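Long-range contact in type IV pilus assembly protein PilF (Pseudomonas aeruginosa, PDB 2HO1), which is required for outer membrane localization of the secretin subunit PilQ and its assembly into dodecamers during type IV pilus biogenesis: residues Arg140-Ser151 with Tyr163-Gln174. Sequence-based numbering, arbitrary orientation.
Sequences RSRVFENLGLVS and YFEKSLRLNRNQ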
loop_
_atom_site.group_PDB
_atom_site.type_symbol
_atom_site.label_atom_id
_atom_site.label_comp_id
_atom_site.label_asym_id
_atom_site.label_seq_id
_atom_site.Cartn_x
_atom_site.Cartn_y
_atom_site.Cartn_z
ATOM N N ARG A 140 13.015 -2.339 1.627
ATOM C CA ARG A 140 11.734 -1.677 1.436
ATOM C C ARG A 140 11.884 -0.570 0.373
ATOM O O ARG A 140 10.937 -0.306 -0.391
ATOM C CB ARG A 140 11.249 -1.143 2.787
ATOM C CG ARG A 140 10.007 -0.236 2.780
ATOM C CD ARG A 140 9.306 -0.372 4.141
ATOM N NE ARG A 140 8.212 0.572 4.336
ATOM C CZ ARG A 140 8.324 1.734 4.989
ATOM N NH1 ARG A 140 9.492 2.107 5.521
ATOM N NH2 ARG A 140 7.268 2.534 5.102
ATOM N N SER A 141 13.063 0.064 0.302
ATOM C CA SER A 141 13.301 1.112 -0.706
ATOM C C SER A 141 13.053 0.579 -2.124
ATOM O O SER A 141 12.590 1.312 -2.997
ATOM C CB SER A 141 14.735 1.641 -0.636
ATOM O OG SER A 141 15.686 0.600 -0.807
ATOM N N ARG A 142 13.381 -0.690 -2.347
ATOM C CA ARG A 142 13.165 -1.343 -3.654
ATOM C C ARG A 142 11.686 -1.568 -3.895
ATOM O O ARG A 142 11.208 -1.498 -5.032
ATOM C CB ARG A 142 13.889 -2.691 -3.710
ATOM C CG ARG A 142 15.293 -2.581 -4.280
ATOM C CD ARG A 142 16.278 -3.640 -3.737
ATOM N NE ARG A 142 15.764 -5.013 -3.645
ATOM C CZ ARG A 142 16.555 -6.079 -3.501
ATOM N NH1 ARG A 142 17.882 -5.915 -3.448
ATOM N NH2 ARG A 142 16.038 -7.306 -3.395
ATOM N N VAL A 143 10.962 -1.885 -2.821
ATOM C CA VAL A 143 9.538 -2.070 -2.936
ATOM C C VAL A 143 8.911 -0.778 -3.467
ATOM O O VAL A 143 8.064 -0.823 -4.364
ATOM C CB VAL A 143 8.913 -2.421 -1.567
ATOM C CG1 VAL A 143 7.417 -2.408 -1.667
ATOM C CG2 VAL A 143 9.431 -3.774 -1.104
ATOM N N PHE A 144 9.315 0.369 -2.927
ATOM C CA PHE A 144 8.774 1.639 -3.386
ATOM C C PHE A 144 9.249 2.002 -4.789
ATOM O O PHE A 144 8.533 2.691 -5.543
ATOM C CB PHE A 144 9.113 2.768 -2.421
ATOM C CG PHE A 144 8.288 2.745 -1.173
ATOM C CD1 PHE A 144 6.893 2.785 -1.245
ATOM C CD2 PHE A 144 8.886 2.644 0.078
ATOM C CE1 PHE A 144 6.114 2.720 -0.114
ATOM C CE2 PHE A 144 8.084 2.578 1.221
ATOM C CZ PHE A 144 6.698 2.617 1.109
ATOM N N GLU A 145 10.463 1.598 -5.135
ATOM C CA GLU A 145 10.915 1.840 -6.492
ATOM C C GLU A 145 9.955 1.073 -7.432
ATOM O O GLU A 145 9.494 1.606 -8.432
ATOM C CB GLU A 145 12.330 1.304 -6.708
ATOM C CG GLU A 145 12.772 1.426 -8.168
ATOM C CD GLU A 145 14.160 0.877 -8.425
ATOM O OE1 GLU A 145 14.485 -0.223 -7.915
ATOM O OE2 GLU A 145 14.923 1.556 -9.150
ATOM N N ASN A 146 9.666 -0.179 -7.103
ATOM C CA ASN A 146 8.775 -0.997 -7.925
ATOM C C ASN A 146 7.364 -0.431 -8.041
ATOM O O ASN A 146 6.754 -0.495 -9.102
ATOM C CB ASN A 146 8.746 -2.443 -7.421
ATOM C CG ASN A 146 10.005 -3.194 -7.793
ATOM O OD1 ASN A 146 10.660 -2.849 -8.774
ATOM N ND2 ASN A 146 10.349 -4.218 -7.024
ATOM N N LEU A 147 6.860 0.139 -6.959
ATOM C CA LEU A 147 5.540 0.758 -6.970
ATOM C C LEU A 147 5.588 1.933 -7.936
ATOM O O LEU A 147 4.630 2.191 -8.674
ATOM C CB LEU A 147 5.162 1.209 -5.552
ATOM C CG LEU A 147 4.672 0.050 -4.665
ATOM C CD1 LEU A 147 4.586 0.505 -3.185
ATOM C CD2 LEU A 147 3.309 -0.437 -5.143
ATOM N N GLY A 148 6.702 2.660 -7.937
ATOM C CA GLY A 148 6.849 3.774 -8.871
ATOM C C GLY A 148 6.918 3.318 -10.331
ATOM O O GLY A 148 6.271 3.892 -11.207
ATOM N N LEU A 149 7.683 2.272 -10.612
ATOM C CA LEU A 149 7.771 1.806 -11.989
ATOM C C LEU A 149 6.408 1.298 -12.471
ATOM O O LEU A 149 5.996 1.613 -13.594
ATOM C CB LEU A 149 8.851 0.723 -12.120
ATOM C CG LEU A 149 10.296 1.199 -11.899
ATOM C CD1 LEU A 149 11.170 0.002 -11.630
ATOM C CD2 LEU A 149 10.831 1.980 -13.092
ATOM N N VAL A 150 5.700 0.533 -11.630
ATOM C CA VAL A 150 4.372 0.026 -11.998
ATOM C C VAL A 150 3.432 1.216 -12.232
ATOM O O VAL A 150 2.609 1.202 -13.151
ATOM C CB VAL A 150 3.785 -0.906 -10.881
ATOM C CG1 VAL A 150 2.301 -1.216 -11.143
ATOM C CG2 VAL A 150 4.599 -2.211 -10.802
ATOM N N SER A 151 3.556 2.265 -11.421
ATOM C CA SER A 151 2.697 3.425 -11.592
ATOM C C SER A 151 2.925 4.069 -12.962
ATOM O O SER A 151 1.976 4.577 -13.600
ATOM C CB SER A 151 2.937 4.447 -10.469
ATOM O OG SER A 151 2.444 3.955 -9.241
ATOM N N TYR A 163 6.024 7.644 -5.223
ATOM C CA TYR A 163 6.638 6.394 -4.836
ATOM C C TYR A 163 8.149 6.515 -4.952
ATOM O O TYR A 163 8.872 6.090 -4.057
ATOM C CB TYR A 163 6.103 5.235 -5.679
ATOM C CG TYR A 163 4.732 4.740 -5.209
ATOM C CD1 TYR A 163 4.506 4.401 -3.860
ATOM C CD2 TYR A 163 3.673 4.590 -6.110
ATOM C CE1 TYR A 163 3.251 3.921 -3.424
ATOM C CE2 TYR A 163 2.438 4.115 -5.689
ATOM C CZ TYR A 163 2.230 3.782 -4.364
ATOM O OH TYR A 163 1.027 3.268 -3.996
ATOM N N PHE A 164 8.634 7.107 -6.041
ATOM C CA PHE A 164 10.071 7.296 -6.202
ATOM C C PHE A 164 10.678 8.141 -5.070
ATOM O O PHE A 164 11.769 7.837 -4.593
ATOM C CB PHE A 164 10.388 7.907 -7.574
ATOM C CG PHE A 164 10.151 6.949 -8.728
ATOM C CD1 PHE A 164 10.523 5.611 -8.622
ATOM C CD2 PHE A 164 9.559 7.386 -9.914
ATOM C CE1 PHE A 164 10.303 4.731 -9.679
ATOM C CE2 PHE A 164 9.338 6.524 -10.965
ATOM C CZ PHE A 164 9.704 5.199 -10.857
ATOM N N GLU A 165 9.977 9.188 -4.639
ATOM C CA GLU A 165 10.476 9.995 -3.535
ATOM C C GLU A 165 10.563 9.175 -2.246
ATOM O O GLU A 165 11.507 9.351 -1.458
ATOM C CB GLU A 165 9.590 11.231 -3.323
ATOM C CG GLU A 165 9.822 12.304 -4.364
ATOM C CD GLU A 165 8.726 13.365 -4.394
ATOM O OE1 GLU A 165 7.646 13.138 -3.804
ATOM O OE2 GLU A 165 8.930 14.420 -5.037
ATOM N N LYS A 166 9.588 8.290 -2.008
ATOM C CA LYS A 166 9.645 7.453 -0.807
ATOM C C LYS A 166 10.881 6.545 -0.872
ATOM O O LYS A 166 11.580 6.328 0.143
ATOM C CB LYS A 166 8.368 6.587 -0.644
ATOM C CG LYS A 166 7.070 7.367 -0.396
ATOM C CD LYS A 166 5.912 6.418 -0.110
ATOM C CE LYS A 166 4.577 7.064 -0.421
ATOM N NZ LYS A 166 4.246 8.282 0.402
ATOM N N SER A 167 11.152 6.003 -2.059
ATOM C CA SER A 167 12.317 5.131 -2.230
ATOM C C SER A 167 13.640 5.880 -1.926
ATOM O O SER A 167 14.516 5.357 -1.248
ATOM C CB SER A 167 12.358 4.590 -3.665
ATOM O OG SER A 167 13.336 3.583 -3.830
ATOM N N LEU A 168 13.775 7.107 -2.419
ATOM C CA LEU A 168 15.002 7.856 -2.198
ATOM C C LEU A 168 15.134 8.347 -0.766
ATOM O O LEU A 168 16.241 8.604 -0.314
ATOM C CB LEU A 168 15.100 9.044 -3.166
ATOM C CG LEU A 168 15.398 8.680 -4.630
ATOM C CD1 LEU A 168 15.224 9.896 -5.540
ATOM C CD2 LEU A 168 16.789 8.141 -4.744
ATOM N N ARG A 169 14.017 8.490 -0.055
ATOM C CA ARG A 169 14.068 8.938 1.337
ATOM C C ARG A 169 14.658 7.801 2.168
ATOM O O ARG A 169 15.385 8.051 3.120
ATOM C CB ARG A 169 12.667 9.291 1.837
ATOM C CG ARG A 169 12.613 10.495 2.766
ATOM C CD ARG A 169 11.213 10.676 3.352
ATOM N NE ARG A 169 11.155 11.635 4.466
ATOM C CZ ARG A 169 10.120 11.748 5.307
ATOM N NH1 ARG A 169 9.058 10.957 5.181
ATOM N NH2 ARG A 169 10.142 12.643 6.287
ATOM N N LEU A 170 14.363 6.553 1.790
ATOM C CA LEU A 170 14.886 5.374 2.488
ATOM C C LEU A 170 16.302 5.001 2.054
ATOM O O LEU A 170 17.080 4.411 2.820
ATOM C CB LEU A 170 13.996 4.157 2.262
ATOM C CG LEU A 170 12.597 4.215 2.846
ATOM C CD1 LEU A 170 11.928 2.902 2.597
ATOM C CD2 LEU A 170 12.670 4.533 4.346
ATOM N N ASN A 171 16.619 5.303 0.803
ATOM C CA ASN A 171 17.949 5.035 0.301
ATOM C C ASN A 171 18.303 6.040 -0.774
ATOM O O ASN A 171 17.922 5.909 -1.929
ATOM C CB ASN A 171 18.051 3.611 -0.224
ATOM C CG ASN A 171 19.440 3.284 -0.677
ATOM O OD1 ASN A 171 20.337 4.113 -0.561
ATOM N ND2 ASN A 171 19.633 2.084 -1.206
ATOM N N ARG A 172 19.034 7.063 -0.359
ATOM C CA ARG A 172 19.469 8.151 -1.228
ATOM C C ARG A 172 20.391 7.739 -2.358
ATOM O O ARG A 172 20.417 8.383 -3.400
ATOM C CB ARG A 172 20.189 9.207 -0.392
ATOM C CG ARG A 172 19.339 9.810 0.701
ATOM C CD ARG A 172 18.240 10.668 0.097
ATOM N NE ARG A 172 17.416 11.302 1.122
ATOM C CZ ARG A 172 16.266 11.916 0.866
ATOM N NH1 ARG A 172 15.799 11.965 -0.383
ATOM N NH2 ARG A 172 15.579 12.473 1.856
ATOM N N ASN A 173 21.148 6.668 -2.147
ATOM C CA ASN A 173 22.100 6.214 -3.142
ATOM C C ASN A 173 21.529 5.251 -4.189
ATOM O O ASN A 173 21.911 4.083 -4.241
ATOM C CB ASN A 173 23.302 5.586 -2.420
ATOM C CG ASN A 173 24.463 5.265 -3.367
ATOM O OD1 ASN A 173 24.458 5.663 -4.541
ATOM N ND2 ASN A 173 25.469 4.547 -2.855
ATOM N N GLN A 174 20.616 5.740 -5.027
ATOM C CA GLN A 174 20.010 4.906 -6.067
ATOM C C GLN A 174 19.963 5.703 -7.379
ATOM O O GLN A 174 18.962 6.344 -7.694
ATOM C CB GLN A 174 18.579 4.487 -5.681
ATOM C CG GLN A 174 18.424 3.756 -4.351
ATOM C CD GLN A 174 16.964 3.361 -4.053
ATOM O OE1 GLN A 174 16.481 2.321 -4.509
ATOM N NE2 GLN A 174 16.259 4.207 -3.305
#
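Gly148 lies against the ring of Phe164, its CA 4.0 Å from the ring centroid over one face. With no side chain in the way, helix 157-170 comes close. The axes of segments 140-151 and 163-170 come within 7.6 Å, their directions 162° apart. They run antiparallel, like the A and B helices of a tetratricopeptide repeat, and probably make up the fourth repeat. Next to the glycine, Tyr163 is a knob among Phe144, Leu147, Gly148 and Ser151. Leu147 CB sits over the centre of the Tyr163 ring, 3.6 Å from its centroid, and Ser151 OG meets the edge. In the reverse direction Phe144 is a knob among Tyr163, Lys166, Ser167 and Leu170. Lys166 lays its CB over one face of the Phe144 ring, while Leu170 CD1 touches the ring edge.

One polar bond crosses this buried part. Ser167 OG, turned anti to its own N (chi1 -171°), donates to Ser141 O at 2.5 Å. That carbonyl also takes the helical bond from Glu145 N, on the opposite face of its plane. Gln174 NE2 donates to Ser167 OG and Asn171 O, tying the helix end to the following turn.

Toward solvent the contact thins out: exposed Leu170 meets partly exposed Arg140, CD1 to CG 3.7 Å.

The second subunit packs on Phe144 and Tyr163, and its Gln133 O accepts a hydrogen bond from Lys166 NZ. Helix 175-187 packs on Phe164; helices 105-117 and 121-131 both touch Val150.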